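Local coordinates for protein MdcA (PDB 5VIT) that probably acts as the acyl-carrier-protein transferase subunit of malonate decarboxylase, exchanging acetyl for malonyl on the carrier protein, at residues F107-L121 with V371-P383. Residues are numbered along the deposited sequence; the frame is centred on the assembly and turned at random.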
ATOM      1  N   PHE A 107      36.580   2.064  13.437  1.00 31.44           N
ATOM      2  CA  PHE A 107      36.277   2.376  12.056  1.00 32.30           C
ATOM      3  C   PHE A 107      34.786   2.546  11.853  1.00 30.94           C
ATOM      4  O   PHE A 107      33.993   2.223  12.741  1.00 27.27           O
ATOM      5  CB  PHE A 107      36.818   1.281  11.130  1.00 29.25           C
ATOM      6  CG  PHE A 107      35.987   0.021  11.121  1.00 32.23           C
ATOM      7  CD1 PHE A 107      35.160  -0.272  10.050  1.00 34.52           C
ATOM      8  CD2 PHE A 107      36.045  -0.871  12.182  1.00 32.59           C
ATOM      9  CE1 PHE A 107      34.395  -1.437  10.034  1.00 31.40           C
ATOM     10  CE2 PHE A 107      35.290  -2.033  12.172  1.00 34.05           C
ATOM     11  CZ  PHE A 107      34.460  -2.310  11.094  1.00 32.48           C
ATOM     12  N   SER A 108      34.404   3.057  10.686  1.00 27.85           N
ATOM     13  CA  SER A 108      32.986   3.247  10.380  1.00 27.81           C
ATOM     14  C   SER A 108      32.522   2.383   9.225  1.00 33.93           C
ATOM     15  O   SER A 108      31.451   1.764   9.278  1.00 32.23           O
ATOM     16  CB  SER A 108      32.689   4.711  10.058  1.00 28.05           C
ATOM     17  OG  SER A 108      31.355   4.848   9.588  1.00 28.73           O
ATOM     18  N   PHE A 109      33.318   2.350   8.167  1.00 28.47           N
ATOM     19  CA  PHE A 109      32.901   1.631   6.980  1.00 33.65           C
ATOM     20  C   PHE A 109      33.931   0.628   6.492  1.00 34.15           C
ATOM     21  O   PHE A 109      35.143   0.857   6.521  1.00 32.45           O
ATOM     22  CB  PHE A 109      32.573   2.610   5.855  1.00 32.49           C
ATOM     23  CG  PHE A 109      32.172   1.944   4.564  1.00 34.66           C
ATOM     24  CD1 PHE A 109      30.972   1.273   4.460  1.00 33.57           C
ATOM     25  CD2 PHE A 109      32.993   2.009   3.454  1.00 30.94           C
ATOM     26  CE1 PHE A 109      30.604   0.683   3.267  1.00 37.52           C
ATOM     27  CE2 PHE A 109      32.633   1.417   2.273  1.00 28.97           C
ATOM     28  CZ  PHE A 109      31.443   0.757   2.171  1.00 34.27           C
ATOM     29  N   SER A 110      33.413  -0.500   6.049  1.00 37.91           N
ATOM     30  CA  SER A 110      34.205  -1.508   5.371  1.00 39.83           C
ATOM     31  C   SER A 110      33.297  -1.996   4.270  1.00 47.58           C
ATOM     32  O   SER A 110      32.066  -2.006   4.429  1.00 44.37           O
ATOM     33  CB  SER A 110      34.620  -2.643   6.307  1.00 41.63           C
ATOM     34  OG  SER A 110      33.486  -3.241   6.921  1.00 36.93           O
ATOM     35  N   GLY A 111      33.885  -2.364   3.146  1.00 50.48           N
ATOM     36  CA  GLY A 111      33.094  -2.847   2.039  1.00 55.75           C
ATOM     37  C   GLY A 111      33.523  -4.249   1.701  1.00 68.08           C
ATOM     38  O   GLY A 111      32.909  -5.216   2.177  1.00 71.28           O
ATOM     39  N   PRO A 112      34.591  -4.365   0.883  1.00 73.65           N
ATOM     40  CA  PRO A 112      35.149  -5.651   0.436  1.00 77.22           C
ATOM     41  C   PRO A 112      35.794  -6.456   1.580  1.00 75.68           C
ATOM     42  O   PRO A 112      35.488  -7.647   1.762  1.00 75.59           O
ATOM     43  CB  PRO A 112      36.188  -5.232  -0.617  1.00 76.34           C
ATOM     44  CG  PRO A 112      36.560  -3.810  -0.254  1.00 66.29           C
ATOM     45  CD  PRO A 112      35.307  -3.209   0.300  1.00 65.55           C
ATOM     46  N   GLN A 113      36.641  -5.788   2.363  1.00 71.62           N
ATOM     47  CA  GLN A 113      37.384  -6.417   3.452  1.00 68.86           C
ATOM     48  C   GLN A 113      36.513  -6.970   4.590  1.00 61.59           C
ATOM     49  O   GLN A 113      37.048  -7.341   5.634  1.00 57.44           O
ATOM     50  CB  GLN A 113      38.379  -5.408   4.044  1.00 66.29           C
ATOM     51  CG  GLN A 113      39.331  -4.688   3.073  1.00 60.25           C
ATOM     52  CD  GLN A 113      40.478  -5.576   2.581  1.00 71.52           C
ATOM     53  OE1 GLN A 113      41.143  -5.248   1.592  1.00 71.80           O
ATOM     54  NE2 GLN A 113      40.653  -6.745   3.213  1.00 73.20           N
ATOM     55  N   SER A 114      35.192  -7.013   4.396  1.00 63.18           N
ATOM     56  CA  SER A 114      34.250  -7.449   5.439  1.00 61.90           C
ATOM     57  C   SER A 114      34.592  -8.853   5.961  1.00 60.25           C
ATOM     58  O   SER A 114      34.599  -9.094   7.186  1.00 55.31           O
ATOM     59  CB  SER A 114      32.802  -7.410   4.913  1.00 58.23           C
ATOM     60  OG  SER A 114      32.615  -8.313   3.821  1.00 67.92           O
ATOM     61  N   LEU A 115      34.895  -9.764   5.034  1.00 55.61           N
ATOM     62  CA  LEU A 115      35.332 -11.107   5.396  1.00 49.63           C
ATOM     63  C   LEU A 115      36.687 -11.097   6.108  1.00 44.79           C
ATOM     64  O   LEU A 115      36.859 -11.742   7.142  1.00 44.19           O
ATOM     65  CB  LEU A 115      35.398 -11.990   4.156  1.00 53.54           C
ATOM     66  CG  LEU A 115      35.030 -13.464   4.339  1.00 56.45           C
ATOM     67  CD1 LEU A 115      33.602 -13.612   4.874  1.00 49.19           C
ATOM     68  CD2 LEU A 115      35.190 -14.218   3.023  1.00 51.16           C
ATOM     69  N   ARG A 116      37.639 -10.346   5.567  1.00 43.45           N
ATOM     70  CA  ARG A 116      38.988 -10.334   6.113  1.00 44.97           C
ATOM     71  C   ARG A 116      39.045  -9.807   7.556  1.00 49.12           C
ATOM     72  O   ARG A 116      39.784 -10.347   8.386  1.00 45.39           O
ATOM     73  CB  ARG A 116      39.924  -9.521   5.212  1.00 49.52           C
ATOM     74  CG  ARG A 116      41.386  -9.680   5.595  1.00 46.49           C
ATOM     75  CD  ARG A 116      42.313  -9.362   4.452  1.00 46.27           C
ATOM     76  NE  ARG A 116      43.707  -9.470   4.873  1.00 49.65           N
ATOM     77  CZ  ARG A 116      44.678  -8.655   4.466  1.00 48.58           C
ATOM     78  NH1 ARG A 116      44.407  -7.673   3.615  1.00 45.88           N
ATOM     79  NH2 ARG A 116      45.921  -8.821   4.909  1.00 46.56           N
ATOM     80  N   ILE A 117      38.251  -8.778   7.860  1.00 45.77           N
ATOM     81  CA  ILE A 117      38.220  -8.212   9.204  1.00 45.94           C
ATOM     82  C   ILE A 117      37.725  -9.251  10.202  1.00 47.00           C
ATOM     83  O   ILE A 117      38.319  -9.422  11.270  1.00 47.11           O
ATOM     84  CB  ILE A 117      37.341  -6.946   9.269  1.00 47.36           C
ATOM     85  CG1 ILE A 117      38.113  -5.753   8.699  1.00 45.21           C
ATOM     86  CG2 ILE A 117      36.926  -6.660  10.696  1.00 38.47           C
ATOM     87  CD1 ILE A 117      37.290  -4.502   8.511  1.00 39.81           C
ATOM     88  N   GLY A 118      36.660  -9.960   9.841  1.00 42.88           N
ATOM     89  CA  GLY A 118      36.189 -11.078  10.642  1.00 46.46           C
ATOM     90  C   GLY A 118      37.258 -12.150  10.810  1.00 48.73           C
ATOM     91  O   GLY A 118      37.478 -12.655  11.907  1.00 42.30           O
ATOM     92  N   GLN A 119      37.938 -12.471   9.715  1.00 48.63           N
ATOM     93  CA  GLN A 119      39.034 -13.432   9.731  1.00 52.76           C
ATOM     94  C   GLN A 119      40.164 -13.026  10.689  1.00 52.11           C
ATOM     95  O   GLN A 119      40.589 -13.818  11.535  1.00 47.30           O
ATOM     96  CB  GLN A 119      39.594 -13.611   8.314  1.00 52.30           C
ATOM     97  CG  GLN A 119      40.690 -14.659   8.236  1.00 61.60           C
ATOM     98  CD  GLN A 119      40.174 -16.047   8.606  1.00 71.98           C
ATOM     99  OE1 GLN A 119      40.361 -16.520   9.734  1.00 66.84           O
ATOM    100  NE2 GLN A 119      39.513 -16.705   7.654  1.00 75.56           N
ATOM    101  N   LEU A 120      40.643 -11.791  10.553  1.00 45.20           N
ATOM    102  CA  LEU A 120      41.704 -11.287  11.413  1.00 45.91           C
ATOM    103  C   LEU A 120      41.259 -11.207  12.868  1.00 45.89           C
ATOM    104  O   LEU A 120      42.082 -11.307  13.780  1.00 45.97           O
ATOM    105  CB  LEU A 120      42.179  -9.913  10.936  1.00 46.47           C
ATOM    106  CG  LEU A 120      42.947  -9.888   9.612  1.00 53.20           C
ATOM    107  CD1 LEU A 120      42.949  -8.488   9.004  1.00 44.75           C
ATOM    108  CD2 LEU A 120      44.373 -10.401   9.812  1.00 50.09           C
ATOM    109  N   LEU A 121      39.960 -11.026  13.083  1.00 44.52           N
ATOM    110  CA  LEU A 121      39.433 -10.921  14.436  1.00 45.81           C
ATOM    111  C   LEU A 121      39.452 -12.286  15.139  1.00 46.12           C
ATOM    112  O   LEU A 121      39.828 -12.360  16.306  1.00 44.56           O
ATOM    113  CB  LEU A 121      38.016 -10.332  14.417  1.00 49.19           C
ATOM    114  CG  LEU A 121      37.429  -9.705  15.692  1.00 48.51           C
ATOM    115  CD1 LEU A 121      36.283  -8.762  15.335  1.00 45.58           C
ATOM    116  CD2 LEU A 121      36.942 -10.762  16.672  1.00 46.95           C
ATOM    117  N   VAL A 371      25.564  -6.252   8.598  1.00 29.78           N
ATOM    118  CA  VAL A 371      26.443  -7.257   9.195  1.00 34.85           C
ATOM    119  C   VAL A 371      25.845  -8.643   9.067  1.00 37.47           C
ATOM    120  O   VAL A 371      24.846  -8.956   9.716  1.00 38.05           O
ATOM    121  CB  VAL A 371      26.707  -6.992  10.686  1.00 33.97           C
ATOM    122  CG1 VAL A 371      27.405  -8.200  11.315  1.00 35.18           C
ATOM    123  CG2 VAL A 371      27.518  -5.717  10.863  1.00 32.17           C
ATOM    124  N   THR A 372      26.447  -9.468   8.223  1.00 39.13           N
ATOM    125  CA  THR A 372      25.995 -10.844   8.066  1.00 39.16           C
ATOM    126  C   THR A 372      27.100 -11.786   8.517  1.00 38.93           C
ATOM    127  O   THR A 372      28.224 -11.346   8.739  1.00 40.25           O
ATOM    128  CB  THR A 372      25.603 -11.143   6.618  1.00 38.66           C
ATOM    129  OG1 THR A 372      26.736 -10.929   5.772  1.00 41.32           O
ATOM    130  CG2 THR A 372      24.455 -10.228   6.175  1.00 37.53           C
ATOM    131  N   ARG A 373      26.786 -13.076   8.633  1.00 41.60           N
ATOM    132  CA  ARG A 373      27.703 -14.046   9.238  1.00 45.23           C
ATOM    133  C   ARG A 373      29.113 -13.998   8.642  1.00 42.64           C
ATOM    134  O   ARG A 373      29.299 -14.037   7.419  1.00 43.46           O
ATOM    135  CB  ARG A 373      27.139 -15.470   9.124  1.00 54.42           C
ATOM    136  CG  ARG A 373      28.024 -16.517   9.800  1.00 60.76           C
ATOM    137  CD  ARG A 373      27.528 -17.947   9.614  1.00 69.40           C
ATOM    138  NE  ARG A 373      28.429 -18.914  10.246  1.00 85.32           N
ATOM    139  CZ  ARG A 373      29.484 -19.467   9.653  1.00 90.11           C
ATOM    140  NH1 ARG A 373      29.783 -19.164   8.395  1.00 89.48           N
ATOM    141  NH2 ARG A 373      30.242 -20.333  10.316  1.00 93.14           N
ATOM    142  N   GLY A 374      30.103 -13.874   9.524  1.00 45.36           N
ATOM    143  CA  GLY A 374      31.499 -13.796   9.123  1.00 46.51           C
ATOM    144  C   GLY A 374      31.892 -12.468   8.501  1.00 48.54           C
ATOM    145  O   GLY A 374      33.075 -12.202   8.286  1.00 51.27           O
ATOM    146  N   ARG A 375      30.902 -11.626   8.219  1.00 44.78           N
ATOM    147  CA  ARG A 375      31.144 -10.385   7.488  1.00 45.39           C
ATOM    148  C   ARG A 375      30.807  -9.146   8.316  1.00 48.48           C
ATOM    149  O   ARG A 375      29.636  -8.716   8.397  1.00 37.23           O
ATOM    150  CB  ARG A 375      30.348 -10.380   6.175  1.00 46.81           C
ATOM    151  CG  ARG A 375      30.844 -11.402   5.171  1.00 49.30           C
ATOM    152  CD  ARG A 375      30.063 -11.371   3.870  1.00 54.16           C
ATOM    153  NE  ARG A 375      30.782 -12.079   2.809  1.00 59.00           N
ATOM    154  CZ  ARG A 375      30.809 -13.405   2.666  1.00 61.23           C
ATOM    155  NH1 ARG A 375      30.149 -14.190   3.508  1.00 54.16           N
ATOM    156  NH2 ARG A 375      31.502 -13.950   1.673  1.00 60.29           N
ATOM    157  N   LEU A 376      31.847  -8.571   8.918  1.00 48.56           N
ATOM    158  CA  LEU A 376      31.708  -7.366   9.725  1.00 41.22           C
ATOM    159  C   LEU A 376      31.751  -6.137   8.840  1.00 41.95           C
ATOM    160  O   LEU A 376      32.770  -5.446   8.749  1.00 45.12           O
ATOM    161  CB  LEU A 376      32.794  -7.294  10.796  1.00 41.44           C
ATOM    162  CG  LEU A 376      32.574  -8.236  11.980  1.00 45.50           C
ATOM    163  CD1 LEU A 376      32.825  -9.687  11.602  1.00 44.18           C
ATOM    164  CD2 LEU A 376      33.438  -7.835  13.137  1.00 48.85           C
ATOM    165  N   ALA A 377      30.635  -5.881   8.172  1.00 35.91           N
ATOM    166  CA  ALA A 377      30.484  -4.680   7.379  1.00 39.75           C
ATOM    167  C   ALA A 377      30.276  -3.480   8.308  1.00 45.37           C
ATOM    168  O   ALA A 377      29.605  -3.584   9.342  1.00 48.98           O
ATOM    169  CB  ALA A 377      29.322  -4.824   6.404  1.00 37.83           C
ATOM    170  N   GLY A 378      30.875  -2.351   7.958  1.00 40.39           N
ATOM    171  CA  GLY A 378      30.680  -1.143   8.728  1.00 38.70           C
ATOM    172  C   GLY A 378      29.355  -0.484   8.402  1.00 38.98           C
ATOM    173  O   GLY A 378      28.756  -0.745   7.357  1.00 40.88           O
ATOM    174  N   PHE A 379      28.895   0.381   9.301  1.00 37.58           N
ATOM    175  CA  PHE A 379      27.625   1.065   9.113  1.00 32.75           C
ATOM    176  C   PHE A 379      27.748   2.258   8.175  1.00 29.37           C
ATOM    177  O   PHE A 379      26.777   2.652   7.517  1.00 27.95           O
ATOM    178  CB  PHE A 379      27.081   1.559  10.447  1.00 33.12           C
ATOM    179  CG  PHE A 379      26.892   0.493  11.474  1.00 27.85           C
ATOM    180  CD1 PHE A 379      26.319  -0.714  11.142  1.00 29.80           C
ATOM    181  CD2 PHE A 379      27.303   0.709  12.788  1.00 32.05           C
ATOM    182  CE1 PHE A 379      26.138  -1.702  12.108  1.00 32.79           C
ATOM    183  CE2 PHE A 379      27.130  -0.273  13.758  1.00 33.35           C
ATOM    184  CZ  PHE A 379      26.547  -1.480  13.412  1.00 31.05           C
ATOM    185  N   GLY A 380      28.929   2.863   8.135  1.00 25.66           N
ATOM    186  CA  GLY A 380      29.102   4.051   7.316  1.00 28.08           C
ATOM    187  C   GLY A 380      28.243   5.194   7.837  1.00 28.40           C
ATOM    188  O   GLY A 380      28.168   5.409   9.050  1.00 25.72           O
ATOM    189  N   GLY A 381      27.580   5.912   6.934  1.00 26.73           N
ATOM    190  CA  GLY A 381      26.767   7.057   7.311  1.00 24.90           C
ATOM    191  C   GLY A 381      25.339   6.734   7.718  1.00 24.50           C
ATOM    192  O   GLY A 381      24.615   7.589   8.246  1.00 28.13           O
ATOM    193  N   ALA A 382      24.923   5.496   7.493  1.00 25.02           N
ATOM    194  CA  ALA A 382      23.522   5.137   7.702  1.00 25.91           C
ATOM    195  C   ALA A 382      23.010   5.382   9.131  1.00 22.18           C
ATOM    196  O   ALA A 382      21.886   5.822   9.286  1.00 23.35           O
ATOM    197  CB  ALA A 382      23.282   3.676   7.286  1.00 25.96           C
ATOM    198  N   PRO A 383      23.810   5.112  10.180  1.00 21.91           N
ATOM    199  CA  PRO A 383      23.226   5.420  11.501  1.00 23.03           C
ATOM    200  C   PRO A 383      23.004   6.916  11.749  1.00 25.94           C
ATOM    201  O   PRO A 383      21.996   7.300  12.344  1.00 23.52           O
ATOM    202  CB  PRO A 383      24.266   4.883  12.491  1.00 21.15           C
ATOM    203  CG  PRO A 383      25.017   3.876  11.737  1.00 22.49           C
ATOM    204  CD  PRO A 383      25.079   4.384  10.318  1.00 24.07           C
TER
HETATM  205  O   HOH W   1      32.514  -9.966   1.657  1.00 52.06           O
HETATM  206  O   HOH W   2      35.140 -13.575   8.444  1.00 51.17           O
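The C-terminal end of strand 102-107 in the parallel sheet, the loop after it and the start of helix 114-122 meet a glycine-rich loop from the second half of the chain. Ser110 OG donates to Leu376 O at 3.0 Å, in the carbonyl plane and on a lone pair, and accepts a weak hydrogen bond from Gly378 N. A chi1 of 56° tucks OG back over its own main chain, where it reaches both groups. Gly380 N bonds Ser108 O at 3.0 Å, almost straight but from above the carbonyl plane. Gly378 CA makes a CA-H...O contact with the same Ser108 O, at 3.1 Å. Ser108 OG itself bonds His132 O. On the helix, Ser114 O accepts Leu376 N at 3.3 Å. Leu376 CD1 rests 3.8 Å from Gly118 CA. The Leu121 side chain crosses Leu376 at about a right angle, CD1 against CD2. Ile128 of the edge strand also touches Leu376. At the more exposed end, Leu115 CD1 lies over the centre of one face of the Arg375 guanidinium, 3.6 Å above its plane. One water joins Arg375 NE to Ser114 OG; another joins Leu115 O to Gly374 O. A malonate ion, probably from the crystallisation medium, lies near Gly380 and may mark a pocket. The arrangement is consistent with a seam between the lobes built on the two sheets, a glycine-rich loop laid against a strand-loop-helix unit of the parallel alpha/beta lobe.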